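Local structure of phosphoribosylaminoimidazole-succinocarboxamide synthase (Pyrococcus horikoshii, 4O7T) at residues 87-92 against 173-178. The protein catalyses the ATP-dependent joining of L-aspartate to a carboxylated aminoimidazole ribonucleotide, giving SAICAR in de novo purine biosynthesis. Sequence-based numbering, arbitrary orientation.
With TMP (thymidine-5'-phosphate), chain B; ADP (adenosine-5'-diphosphate), chain C.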
# COMPACT_ATOMS: atom_id res chain seq x y z
N PRO A 87 5.96 -10.44 -10.48
CA PRO A 87 6.94 -9.71 -9.67
C PRO A 87 6.33 -9.24 -8.33
O PRO A 87 6.29 -8.02 -8.05
CB PRO A 87 7.32 -8.53 -10.59
CG PRO A 87 6.09 -8.29 -11.41
CD PRO A 87 5.43 -9.63 -11.60
N LEU A 88 5.86 -10.19 -7.52
CA LEU A 88 5.19 -9.88 -6.24
C LEU A 88 5.70 -10.71 -5.07
O LEU A 88 6.10 -11.88 -5.22
CB LEU A 88 3.67 -10.10 -6.34
CG LEU A 88 2.85 -9.28 -7.37
CD1 LEU A 88 1.44 -9.85 -7.51
CD2 LEU A 88 2.82 -7.81 -7.01
N GLU A 89 5.68 -10.08 -3.90
CA GLU A 89 5.72 -10.81 -2.65
C GLU A 89 4.36 -10.57 -2.00
O GLU A 89 3.94 -9.42 -1.84
CB GLU A 89 6.91 -10.37 -1.79
CG GLU A 89 8.23 -10.64 -2.52
CD GLU A 89 9.48 -10.33 -1.72
OE1 GLU A 89 10.56 -10.24 -2.35
OE2 GLU A 89 9.43 -10.20 -0.48
N VAL A 90 3.65 -11.65 -1.69
CA VAL A 90 2.29 -11.59 -1.18
C VAL A 90 2.36 -11.99 0.29
O VAL A 90 2.69 -13.13 0.63
CB VAL A 90 1.34 -12.52 -1.96
CG1 VAL A 90 -0.10 -12.35 -1.48
CG2 VAL A 90 1.44 -12.22 -3.45
N VAL A 91 2.06 -11.04 1.17
CA VAL A 91 2.24 -11.27 2.58
C VAL A 91 0.87 -11.41 3.25
O VAL A 91 -0.01 -10.55 3.10
CB VAL A 91 3.08 -10.14 3.25
CG1 VAL A 91 3.14 -10.33 4.77
CG2 VAL A 91 4.49 -10.08 2.66
N VAL A 92 0.70 -12.51 3.98
CA VAL A 92 -0.51 -12.71 4.77
C VAL A 92 -0.17 -12.58 6.26
O VAL A 92 0.84 -13.12 6.73
CB VAL A 92 -1.16 -14.08 4.49
CG1 VAL A 92 -2.50 -14.18 5.21
CG2 VAL A 92 -1.35 -14.30 2.99
N ASP A 173 2.66 -14.40 10.50
CA ASP A 173 2.57 -13.83 9.15
C ASP A 173 3.50 -14.63 8.25
O ASP A 173 4.25 -15.46 8.76
CB ASP A 173 2.87 -12.31 9.12
CG ASP A 173 4.27 -11.94 9.67
OD1 ASP A 173 5.24 -12.67 9.44
OD2 ASP A 173 4.40 -10.89 10.31
N PHE A 174 3.43 -14.41 6.93
CA PHE A 174 4.31 -15.14 6.00
C PHE A 174 4.26 -14.56 4.61
O PHE A 174 3.31 -13.86 4.25
CB PHE A 174 3.96 -16.66 5.95
CG PHE A 174 2.57 -16.96 5.44
CD1 PHE A 174 2.37 -17.29 4.10
CD2 PHE A 174 1.48 -16.93 6.29
CE1 PHE A 174 1.10 -17.57 3.61
CE2 PHE A 174 0.20 -17.22 5.82
CZ PHE A 174 0.01 -17.54 4.48
N LYS A 175 5.27 -14.86 3.81
CA LYS A 175 5.38 -14.33 2.46
C LYS A 175 5.29 -15.46 1.42
O LYS A 175 5.98 -16.49 1.54
CB LYS A 175 6.70 -13.56 2.30
CG LYS A 175 6.87 -12.86 0.94
CD LYS A 175 7.56 -13.74 -0.12
CE LYS A 175 9.06 -13.94 0.16
NZ LYS A 175 9.67 -15.00 -0.70
N LEU A 176 4.46 -15.23 0.40
CA LEU A 176 4.36 -16.14 -0.74
C LEU A 176 4.74 -15.48 -2.06
O LEU A 176 4.67 -14.25 -2.21
CB LEU A 176 2.93 -16.67 -0.89
CG LEU A 176 2.27 -17.37 0.29
CD1 LEU A 176 0.83 -17.73 -0.09
CD2 LEU A 176 3.06 -18.59 0.73
N GLU A 177 5.09 -16.31 -3.04
CA GLU A 177 5.28 -15.82 -4.39
C GLU A 177 4.58 -16.76 -5.37
O GLU A 177 4.34 -17.94 -5.07
CB GLU A 177 6.77 -15.72 -4.71
CG GLU A 177 7.53 -14.77 -3.78
CD GLU A 177 8.97 -14.55 -4.21
OE1 GLU A 177 9.32 -14.81 -5.37
OE2 GLU A 177 9.75 -14.10 -3.37
N PHE A 178 4.25 -16.22 -6.54
CA PHE A 178 3.41 -16.93 -7.50
C PHE A 178 3.92 -16.74 -8.92
O PHE A 178 4.51 -15.71 -9.26
CB PHE A 178 1.98 -16.39 -7.47
CG PHE A 178 1.23 -16.71 -6.22
CD1 PHE A 178 0.44 -17.84 -6.15
CD2 PHE A 178 1.30 -15.85 -5.11
CE1 PHE A 178 -0.29 -18.14 -4.99
CE2 PHE A 178 0.58 -16.14 -3.95
CZ PHE A 178 -0.20 -17.28 -3.89
P TMP B . 7.65 -7.75 7.31
O1P TMP B . 9.10 -7.45 7.17
O2P TMP B . 6.80 -7.05 6.27
O3P TMP B . 7.09 -7.72 8.72
O5' TMP B . 7.60 -9.31 6.92
C5' TMP B . 6.37 -10.04 6.83
C4' TMP B . 6.66 -11.51 6.55
O4' TMP B . 7.19 -11.68 5.23
C3' TMP B . 7.68 -12.13 7.51
O3' TMP B . 7.20 -13.41 7.87
C2' TMP B . 8.92 -12.41 6.70
C1' TMP B . 8.46 -12.34 5.25
N1 TMP B . 9.44 -11.65 4.41
C2 TMP B . 10.17 -12.38 3.43
O2 TMP B . 9.98 -13.61 3.32
N3 TMP B . 11.07 -11.78 2.63
C4 TMP B . 11.31 -10.46 2.75
O4 TMP B . 12.16 -9.90 2.02
C5 TMP B . 10.56 -9.65 3.75
C5M TMP B . 10.80 -8.17 3.92
C6 TMP B . 9.64 -10.32 4.56
PB ADP C . 13.45 -14.77 -3.41
O1B ADP C . 12.19 -15.18 -4.14
O2B ADP C . 13.36 -14.79 -1.91
O3B ADP C . 14.08 -13.54 -4.00
PA ADP C . 15.96 -15.76 -4.34
O1A ADP C . 16.21 -14.32 -4.71
O2A ADP C . 16.94 -16.48 -3.44
O3A ADP C . 14.48 -15.97 -3.72
O5' ADP C . 15.88 -16.58 -5.73
C5' ADP C . 14.70 -17.24 -6.19
C4' ADP C . 14.19 -16.58 -7.47
O4' ADP C . 13.57 -17.58 -8.29
C3' ADP C . 13.11 -15.55 -7.19
O3' ADP C . 13.23 -14.49 -8.14
C2' ADP C . 11.81 -16.30 -7.40
O2' ADP C . 10.74 -15.46 -7.83
C1' ADP C . 12.19 -17.27 -8.51
N9 ADP C . 11.33 -18.49 -8.53
C8 ADP C . 10.83 -19.16 -7.48
N7 ADP C . 10.09 -20.22 -7.89
C5 ADP C . 10.11 -20.24 -9.24
C6 ADP C . 9.55 -21.08 -10.33
N6 ADP C . 8.79 -22.15 -10.06
N1 ADP C . 9.81 -20.73 -11.61
C2 ADP C . 10.57 -19.66 -11.92
N3 ADP C . 11.12 -18.86 -10.99
C4 ADP C . 10.93 -19.09 -9.66
O HOH W 1 5.04 -13.62 -7.15
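V90 and V92 pair with L176 and F174 in an antiparallel ladder that joins strands 84-93 and 169-180 of the antiparallel sheet of SAICAR synthetase. Each is a hydrogen-bonded pair, V90 N reaching L176 O at 2.8 Å; V91 and K175 form the non-hydrogen-bonded pair between them. Past the ladder, a water accepts from F178 N and lies 2.8 Å from L88 O, to which it can donate.

On the V90 and V92 face, which packs against helix 143-165, apolar residues suit the core. V92 CB lies over the F174 ring, 4.0 Å from its centroid, a CH-pi contact, whereas V90 CG2 meets the F178 ring at its edge.

The face of V91 and K175 looks onto the ligands. Apolar V91 sets CG1 against TMP C5', while carboxylates suit sugar hydroxyls: D173 OD1 accepts a bond of 2.6 Å from TMP O3', E177 OE1 one from ADP O2'. Bends at chi2 (-90°) and chi3 (-72°) carry the long lysine K175 past E89 CB to salt bridges with E177 and D190. A methionine in its place would probably leave both carboxylates without their shared ammonium partner. K175 NZ meets E177 OE2 on its anti side, 34° out of the carboxylate plane.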